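Local structure of Glyoxalase/bleomycin resistance protein/dioxygenase (Alicyclobacillus acidocaldarius subsp. acidocaldarius, 3RRI) at residues 16-21 / 117-122; 28-33 / 91-96. The protein is of unsettled function but belongs to the vicinal oxygen chelate superfamily of metalloproteins and may act as a dioxygenase. All coordinates share one frame; numbering follows the deposited sequence.

Both interactions use helix 20-30, at different ends. Interaction 1 lies at its start, where strand 10-17 runs out and meets the turn between strands 110-116 and 122-128. Interaction 2 lies at its last turn, where the chain leaving helix 78-90 passes by. Interaction 1 is the more buried. It is mainly polar: an amide and a hydroxyl meet backbone atoms across it, while a carboxylate braces the turn from within. Interaction 2 is only partly buried. It joins one arginine-carbonyl bond to aliphatic packing, with the polar part beside another subunit. The centres of interactions 1 and 2 lie about 12 Å apart. The two touch where Leu-122 CD2 comes within 3.4 Å of Tyr-96 CG.

Interaction 1: residues 16-21 / 117-122; sequences PARDLD and DPSNNL
Residues 117-122 meet Pro-16, Ala-17 and Arg-18 through Pro-118, Ser-119 and Asn-121. Asp-117 opens a type I beta turn that runs to Asn-120. Its OD1 takes the N-H of Ser-119, an Asx turn, and that of Asn-121, from opposite faces of the carboxylate. Its OD2 receives a hydrogen bond from a water, which also donates to Pro-16 O. Pro-118 O lies over the centre of the guanidinium, 3.1 Å from Arg-18 CZ. This is not a hydrogen bond. The Arg-18 chain is extended from CG to NE, and its NH2 pairs with Glu-22. Ser-119 OG accepts the backbone N-H of Arg-18 at 2.9 Å from Arg-18 N, nearly straight at 170°. Asn-121 ND2 donates to Pro-16 O at 2.9 Å, in the carbonyl plane. Asn-121 ND2 also donates to Asp-117 OD2 at 3.1 Å, which fixes the amide between turn and strand. Asn-121 OD1 accepts from Arg-69 NH2 of a second subunit. The turn thus joins strands 110-116 and 122-128 to the end of strand 10-17, while Pro-118 rests on Glu-22 and Phe-26 of helix 20-30.

Interaction 2: residues 28-33 / 91-96; sequences VTKLGC and RGIPFY
The guanidinium of Arg-91 meets Lys-30 O at its edge, in plane. Arg-91 NH1 donates to Lys-30 O at 2.9 Å with an N-H...O angle of 160°. The donor stands above the carbonyl plane of Lys-30, 43° out of it. Leu-31 C and Gly-32 N also lie near the guanidinium plane, while Thr-29 O approaches NH1 obliquely.

In this vicinal oxygen chelate fold, the contact brings together the ends of helices 20-30 and 78-90. Gly-92 ends the second helix in a Schellman motif, with positive phi. The chain then runs on towards strand 95-98. Gly-32 also has positive phi, and its N bonds back to Val-28 O.

The Arg-91 chain is extended from CG to NE and reaches across to the last turn of helix 20-30. The partial negative charge at the C-terminal end of that helix would be expected to favour the positive group there. NH2 forms a salt bridge with Glu-108 of a third subunit, so Arg-91 also takes part in the assembly.

Next to this polar bond the contact is aliphatic. Lys-30 and Ile-93 lie alongside one another but run in opposite senses, with Lys-30 CB 3.9 Å from Ile-93 CD1. The lysine chain bends at chi2 (145°) and chi3, and Lys-30 CE comes to 4.1 Å from Ile-93 CG1. Leu-31 crosses Ile-93 at about a right angle. Both residues are buried. Leu-31 also packs on Leu-84 and Ile-93 on Leu-87, both of helix 78-90, while Ile-93 touches Phe-26 as well. At the outer margin Lys-30 NZ lies 4.0 Å from Pro-94 CD. In the buried part the methyls Leu-31 CD1 and Ile-93 CD1 meet at 3.8 Å.

Interaction 1: residues 16-21 / 117-122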
ATOM      1  N   PRO A  16      11.210  32.061  -5.124  1.00 19.57           N
ATOM      2  CA  PRO A  16      10.698  33.410  -5.143  1.00 20.06           C
ATOM      3  C   PRO A  16       9.499  33.625  -6.092  1.00 20.86           C
ATOM      4  O   PRO A  16       9.433  33.008  -7.170  1.00 22.06           O
ATOM      5  CB  PRO A  16      11.895  34.220  -5.630  1.00 19.60           C
ATOM      6  CG  PRO A  16      12.674  33.303  -6.424  1.00 20.58           C
ATOM      7  CD  PRO A  16      12.450  31.917  -5.881  1.00 18.60           C
ATOM      8  N   ALA A  17       8.579  34.485  -5.681  1.00 21.99           N
ATOM      9  CA  ALA A  17       7.478  34.970  -6.513  1.00 22.21           C
ATOM     10  C   ALA A  17       7.491  36.475  -6.431  1.00 22.88           C
ATOM     11  O   ALA A  17       7.426  37.027  -5.345  1.00 22.30           O
ATOM     12  CB  ALA A  17       6.149  34.449  -6.021  1.00 22.38           C
ATOM     13  N   ARG A  18       7.539  37.153  -7.564  1.00 23.34           N
ATOM     14  CA  ARG A  18       7.499  38.622  -7.563  1.00 23.81           C
ATOM     15  C   ARG A  18       6.130  39.185  -7.167  1.00 24.20           C
ATOM     16  O   ARG A  18       6.019  40.342  -6.742  1.00 24.73           O
ATOM     17  CB  ARG A  18       7.927  39.137  -8.931  1.00 24.36           C
ATOM     18  CG  ARG A  18       6.953  38.859 -10.017  1.00 25.84           C
ATOM     19  CD  ARG A  18       7.597  39.110 -11.352  1.00 26.46           C
ATOM     20  NE  ARG A  18       6.585  39.008 -12.398  1.00 27.88           N
ATOM     21  CZ  ARG A  18       6.837  39.190 -13.690  1.00 29.16           C
ATOM     22  NH1 ARG A  18       8.066  39.478 -14.091  1.00 30.37           N
ATOM     23  NH2 ARG A  18       5.840  39.100 -14.575  1.00 29.81           N
ATOM     24  N   ASP A  19       5.085  38.372  -7.298  1.00 23.81           N
ATOM     25  CA  ASP A  19       3.718  38.787  -7.036  1.00 24.34           C
ATOM     26  C   ASP A  19       2.903  37.549  -6.708  1.00 24.47           C
ATOM     27  O   ASP A  19       2.838  36.621  -7.516  1.00 24.33           O
ATOM     28  CB  ASP A  19       3.145  39.507  -8.283  1.00 25.15           C
ATOM     29  CG  ASP A  19       1.700  39.950  -8.091  1.00 27.33           C
ATOM     30  OD1 ASP A  19       0.784  39.103  -8.038  1.00 29.04           O
ATOM     31  OD2 ASP A  19       1.473  41.185  -7.978  1.00 33.64           O
ATOM     32  N   LEU A  20       2.269  37.525  -5.543  1.00 24.03           N
ATOM     33  CA  LEU A  20       1.612  36.308  -5.096  1.00 23.63           C
ATOM     34  C   LEU A  20       0.346  35.957  -5.885  1.00 23.37           C
ATOM     35  O   LEU A  20       0.075  34.785  -6.112  1.00 23.75           O
ATOM     36  CB  LEU A  20       1.290  36.369  -3.607  1.00 23.52           C
ATOM     37  CG  LEU A  20       2.487  36.447  -2.649  1.00 22.57           C
ATOM     38  CD1 LEU A  20       1.973  36.531  -1.185  1.00 24.10           C
ATOM     39  CD2 LEU A  20       3.456  35.299  -2.817  1.00 23.88           C
ATOM     40  N   ASP A  21      -0.456  36.956  -6.264  1.00 24.37           N
ATOM     41  CA  ASP A  21      -1.632  36.704  -7.088  1.00 24.73           C
ATOM     42  C   ASP A  21      -1.254  36.126  -8.437  1.00 24.27           C
ATOM     43  O   ASP A  21      -1.941  35.220  -8.937  1.00 25.18           O
ATOM     44  CB  ASP A  21      -2.491  37.965  -7.280  1.00 25.35           C
ATOM     45  CG  ASP A  21      -3.324  38.305  -6.046  1.00 28.90           C
ATOM     46  OD1 ASP A  21      -3.523  37.422  -5.183  1.00 32.64           O
ATOM     47  OD2 ASP A  21      -3.795  39.457  -5.966  1.00 35.47           O
ATOM     48  N   ASP A 117       7.713  29.874 -14.861  1.00 20.65           N
ATOM     49  CA  ASP A 117       6.753  30.649 -14.103  1.00 21.43           C
ATOM     50  C   ASP A 117       7.002  32.178 -14.270  1.00 21.11           C
ATOM     51  O   ASP A 117       7.984  32.579 -14.901  1.00 21.60           O
ATOM     52  CB  ASP A 117       6.623  30.138 -12.638  1.00 21.27           C
ATOM     53  CG  ASP A 117       7.592  30.749 -11.652  1.00 21.74           C
ATOM     54  OD1 ASP A 117       8.375  31.626 -12.019  1.00 20.30           O
ATOM     55  OD2 ASP A 117       7.517  30.332 -10.438  1.00 20.55           O
ATOM     56  N   PRO A 118       6.085  33.010 -13.758  1.00 22.50           N
ATOM     57  CA  PRO A 118       6.200  34.451 -14.061  1.00 22.81           C
ATOM     58  C   PRO A 118       7.430  35.131 -13.453  1.00 22.91           C
ATOM     59  O   PRO A 118       7.772  36.242 -13.853  1.00 23.09           O
ATOM     60  CB  PRO A 118       4.898  35.032 -13.505  1.00 24.12           C
ATOM     61  CG  PRO A 118       3.957  33.886 -13.464  1.00 23.56           C
ATOM     62  CD  PRO A 118       4.793  32.695 -13.141  1.00 23.62           C
ATOM     63  N   SER A 119       8.074  34.469 -12.486  1.00 22.33           N
ATOM     64  CA  SER A 119       9.278  34.980 -11.898  1.00 21.54           C
ATOM     65  C   SER A 119      10.513  34.218 -12.378  1.00 21.58           C
ATOM     66  O   SER A 119      11.559  34.239 -11.740  1.00 20.80           O
ATOM     67  CB  SER A 119       9.148  34.943 -10.373  1.00 21.15           C
ATOM     68  OG  SER A 119       7.995  35.593  -9.953  1.00 22.04           O
ATOM     69  N   ASN A 120      10.383  33.556 -13.543  1.00 21.15           N
ATOM     70  CA  ASN A 120      11.482  32.870 -14.227  1.00 21.81           C
ATOM     71  C   ASN A 120      12.053  31.655 -13.507  1.00 19.97           C
ATOM     72  O   ASN A 120      13.135  31.211 -13.817  1.00 20.87           O
ATOM     73  CB  ASN A 120      12.621  33.834 -14.611  1.00 22.30           C
ATOM     74  CG  ASN A 120      12.193  34.859 -15.648  1.00 25.30           C
ATOM     75  OD1 ASN A 120      11.272  34.622 -16.455  1.00 27.88           O
ATOM     76  ND2 ASN A 120      12.864  36.011 -15.632  1.00 26.61           N
ATOM     77  N   ASN A 121      11.282  31.093 -12.574  1.00 19.43           N
ATOM     78  CA  ASN A 121      11.588  29.759 -12.070  1.00 19.41           C
ATOM     79  C   ASN A 121      11.311  28.705 -13.124  1.00 19.52           C
ATOM     80  O   ASN A 121      10.261  28.768 -13.802  1.00 20.54           O
ATOM     81  CB  ASN A 121      10.755  29.442 -10.831  1.00 18.26           C
ATOM     82  CG  ASN A 121      11.127  30.327  -9.664  1.00 19.19           C
ATOM     83  OD1 ASN A 121      12.230  30.226  -9.144  1.00 20.89           O
ATOM     84  ND2 ASN A 121      10.233  31.209  -9.302  1.00 19.38           N
ATOM     85  N   LEU A 122      12.232  27.767 -13.268  1.00 20.04           N
ATOM     86  CA  LEU A 122      12.126  26.713 -14.283  1.00 19.72           C
ATOM     87  C   LEU A 122      11.590  25.407 -13.666  1.00 19.95           C
ATOM     88  O   LEU A 122      12.176  24.884 -12.703  1.00 19.49           O
ATOM     89  CB  LEU A 122      13.457  26.460 -14.956  1.00 19.93           C
ATOM     90  CG  LEU A 122      14.047  27.588 -15.834  1.00 22.26           C
ATOM     91  CD1 LEU A 122      15.388  27.152 -16.379  1.00 24.11           C
ATOM     92  CD2 LEU A 122      13.095  28.042 -16.981  1.00 24.34           C
TER
HETATM   93  O   HOH W   1       6.993  31.937  -8.270  1.00 21.80           O

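Interaction 2: residues 28-33 / 91-96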
ATOM      1  N   VAL A  28      -2.044  27.486  -9.620  1.00 19.00           N
ATOM      2  CA  VAL A  28      -3.355  26.948  -9.311  1.00 19.46           C
ATOM      3  C   VAL A  28      -4.214  26.995 -10.575  1.00 21.08           C
ATOM      4  O   VAL A  28      -4.564  25.953 -11.123  1.00 21.59           O
ATOM      5  CB  VAL A  28      -4.031  27.694  -8.161  1.00 19.69           C
ATOM      6  CG1 VAL A  28      -5.412  27.167  -7.916  1.00 19.78           C
ATOM      7  CG2 VAL A  28      -3.175  27.610  -6.855  1.00 21.44           C
ATOM      8  N   THR A  29      -4.517  28.182 -11.064  1.00 22.10           N
ATOM      9  CA  THR A  29      -5.482  28.283 -12.152  1.00 22.42           C
ATOM     10  C   THR A  29      -5.006  27.567 -13.409  1.00 22.41           C
ATOM     11  O   THR A  29      -5.778  26.803 -14.002  1.00 23.01           O
ATOM     12  CB  THR A  29      -5.804  29.737 -12.508  1.00 22.70           C
ATOM     13  OG1 THR A  29      -6.255  30.435 -11.335  1.00 24.04           O
ATOM     14  CG2 THR A  29      -6.933  29.804 -13.570  1.00 24.46           C
ATOM     15  N   LYS A  30      -3.771  27.799 -13.829  1.00 21.96           N
ATOM     16  CA  LYS A  30      -3.304  27.149 -15.060  1.00 22.04           C
ATOM     17  C   LYS A  30      -2.711  25.781 -14.805  1.00 21.15           C
ATOM     18  O   LYS A  30      -3.122  24.813 -15.431  1.00 20.33           O
ATOM     19  CB  LYS A  30      -2.301  28.009 -15.812  1.00 22.20           C
ATOM     20  CG  LYS A  30      -2.893  29.294 -16.389  1.00 26.41           C
ATOM     21  CD  LYS A  30      -1.923  30.440 -16.352  1.00 32.76           C
ATOM     22  CE  LYS A  30      -0.618  30.115 -17.028  1.00 34.16           C
ATOM     23  NZ  LYS A  30       0.179  31.372 -17.249  1.00 37.67           N
ATOM     24  N   LEU A  31      -1.747  25.652 -13.894  1.00 18.93           N
ATOM     25  CA  LEU A  31      -1.068  24.359 -13.765  1.00 18.98           C
ATOM     26  C   LEU A  31      -1.912  23.260 -13.052  1.00 18.37           C
ATOM     27  O   LEU A  31      -1.647  22.054 -13.169  1.00 18.54           O
ATOM     28  CB  LEU A  31       0.313  24.503 -13.100  1.00 18.72           C
ATOM     29  CG  LEU A  31       1.299  23.338 -13.189  1.00 18.83           C
ATOM     30  CD1 LEU A  31       1.721  23.016 -14.647  1.00 20.84           C
ATOM     31  CD2 LEU A  31       2.524  23.648 -12.347  1.00 20.22           C
ATOM     32  N   GLY A  32      -2.932  23.686 -12.297  1.00 18.31           N
ATOM     33  CA  GLY A  32      -3.832  22.762 -11.655  1.00 19.17           C
ATOM     34  C   GLY A  32      -3.398  22.288 -10.284  1.00 19.90           C
ATOM     35  O   GLY A  32      -3.958  21.351  -9.787  1.00 19.96           O
ATOM     36  N   CYS A  33      -2.407  22.943  -9.690  1.00 20.30           N
ATOM     37  CA  CYS A  33      -2.036  22.666  -8.294  1.00 22.06           C
ATOM     38  C   CYS A  33      -3.144  23.179  -7.383  1.00 21.49           C
ATOM     39  O   CYS A  33      -4.015  23.962  -7.790  1.00 22.04           O
ATOM     40  CB  CYS A  33      -0.707  23.327  -7.956  1.00 21.97           C
ATOM     41  SG  CYS A  33       0.627  22.765  -9.017  1.00 26.37           S
ATOM     42  N   ARG A  91      -3.757  24.915 -22.110  1.00 21.35           N
ATOM     43  CA  ARG A  91      -3.974  26.087 -21.278  1.00 21.60           C
ATOM     44  C   ARG A  91      -2.976  27.227 -21.493  1.00 20.39           C
ATOM     45  O   ARG A  91      -3.063  28.256 -20.833  1.00 21.49           O
ATOM     46  CB  ARG A  91      -3.995  25.664 -19.815  1.00 21.11           C
ATOM     47  CG  ARG A  91      -5.171  24.809 -19.507  1.00 20.75           C
ATOM     48  CD  ARG A  91      -5.236  24.547 -18.010  1.00 21.66           C
ATOM     49  NE  ARG A  91      -6.407  23.775 -17.634  1.00 22.14           N
ATOM     50  CZ  ARG A  91      -6.621  23.312 -16.409  1.00 24.03           C
ATOM     51  NH1 ARG A  91      -5.682  23.484 -15.448  1.00 22.57           N
ATOM     52  NH2 ARG A  91      -7.750  22.653 -16.136  1.00 21.10           N
ATOM     53  N   GLY A  92      -2.076  27.087 -22.455  1.00 20.90           N
ATOM     54  CA  GLY A  92      -1.214  28.180 -22.841  1.00 21.42           C
ATOM     55  C   GLY A  92      -0.139  28.533 -21.815  1.00 21.86           C
ATOM     56  O   GLY A  92       0.241  29.692 -21.674  1.00 23.16           O
ATOM     57  N   ILE A  93       0.378  27.523 -21.115  1.00 21.32           N
ATOM     58  CA  ILE A  93       1.405  27.772 -20.097  1.00 21.52           C
ATOM     59  C   ILE A  93       2.740  27.932 -20.792  1.00 21.91           C
ATOM     60  O   ILE A  93       3.070  27.133 -21.665  1.00 21.89           O
ATOM     61  CB  ILE A  93       1.517  26.642 -19.042  1.00 20.68           C
ATOM     62  CG1 ILE A  93       0.151  26.365 -18.428  1.00 21.71           C
ATOM     63  CG2 ILE A  93       2.574  27.045 -17.974  1.00 21.84           C
ATOM     64  CD1 ILE A  93       0.166  25.346 -17.251  1.00 21.49           C
ATOM     65  N   PRO A  94       3.515  28.970 -20.437  1.00 22.43           N
ATOM     66  CA  PRO A  94       4.721  29.155 -21.234  1.00 23.31           C
ATOM     67  C   PRO A  94       5.712  28.031 -21.052  1.00 23.57           C
ATOM     68  O   PRO A  94       5.985  27.646 -19.919  1.00 23.22           O
ATOM     69  CB  PRO A  94       5.321  30.475 -20.704  1.00 23.25           C
ATOM     70  CG  PRO A  94       4.239  31.139 -20.015  1.00 24.49           C
ATOM     71  CD  PRO A  94       3.215  30.136 -19.590  1.00 23.50           C
ATOM     72  N   PHE A  95       6.259  27.539 -22.154  1.00 23.01           N
ATOM     73  CA  PHE A  95       7.400  26.634 -22.152  1.00 23.03           C
ATOM     74  C   PHE A  95       8.727  27.397 -22.262  1.00 23.83           C
ATOM     75  O   PHE A  95       8.861  28.342 -23.056  1.00 25.20           O
ATOM     76  CB  PHE A  95       7.312  25.653 -23.321  1.00 22.33           C
ATOM     77  CG  PHE A  95       6.294  24.572 -23.128  1.00 21.28           C
ATOM     78  CD1 PHE A  95       4.943  24.857 -23.180  1.00 21.14           C
ATOM     79  CD2 PHE A  95       6.671  23.258 -22.887  1.00 19.20           C
ATOM     80  CE1 PHE A  95       3.979  23.835 -22.999  1.00 20.48           C
ATOM     81  CE2 PHE A  95       5.721  22.264 -22.699  1.00 19.07           C
ATOM     82  CZ  PHE A  95       4.373  22.564 -22.735  1.00 19.70           C
ATOM     83  N   TYR A  96       9.701  27.010 -21.447  1.00 23.40           N
ATOM     84  CA  TYR A  96      11.088  27.379 -21.627  1.00 23.61           C
ATOM     85  C   TYR A  96      11.748  26.474 -22.655  1.00 23.06           C
ATOM     86  O   TYR A  96      12.579  26.920 -23.468  1.00 24.36           O
ATOM     87  CB  TYR A  96      11.836  27.304 -20.279  1.00 23.42           C
ATOM     88  CG  TYR A  96      13.277  27.684 -20.387  1.00 25.21           C
ATOM     89  CD1 TYR A  96      13.647  29.023 -20.546  1.00 27.97           C
ATOM     90  CD2 TYR A  96      14.281  26.719 -20.361  1.00 25.21           C
ATOM     91  CE1 TYR A  96      14.988  29.378 -20.668  1.00 29.57           C
ATOM     92  CE2 TYR A  96      15.612  27.060 -20.478  1.00 27.61           C
ATOM     93  CZ  TYR A  96      15.956  28.389 -20.635  1.00 28.30           C
ATOM     94  OH  TYR A  96      17.286  28.720 -20.748  1.00 34.85           O
TER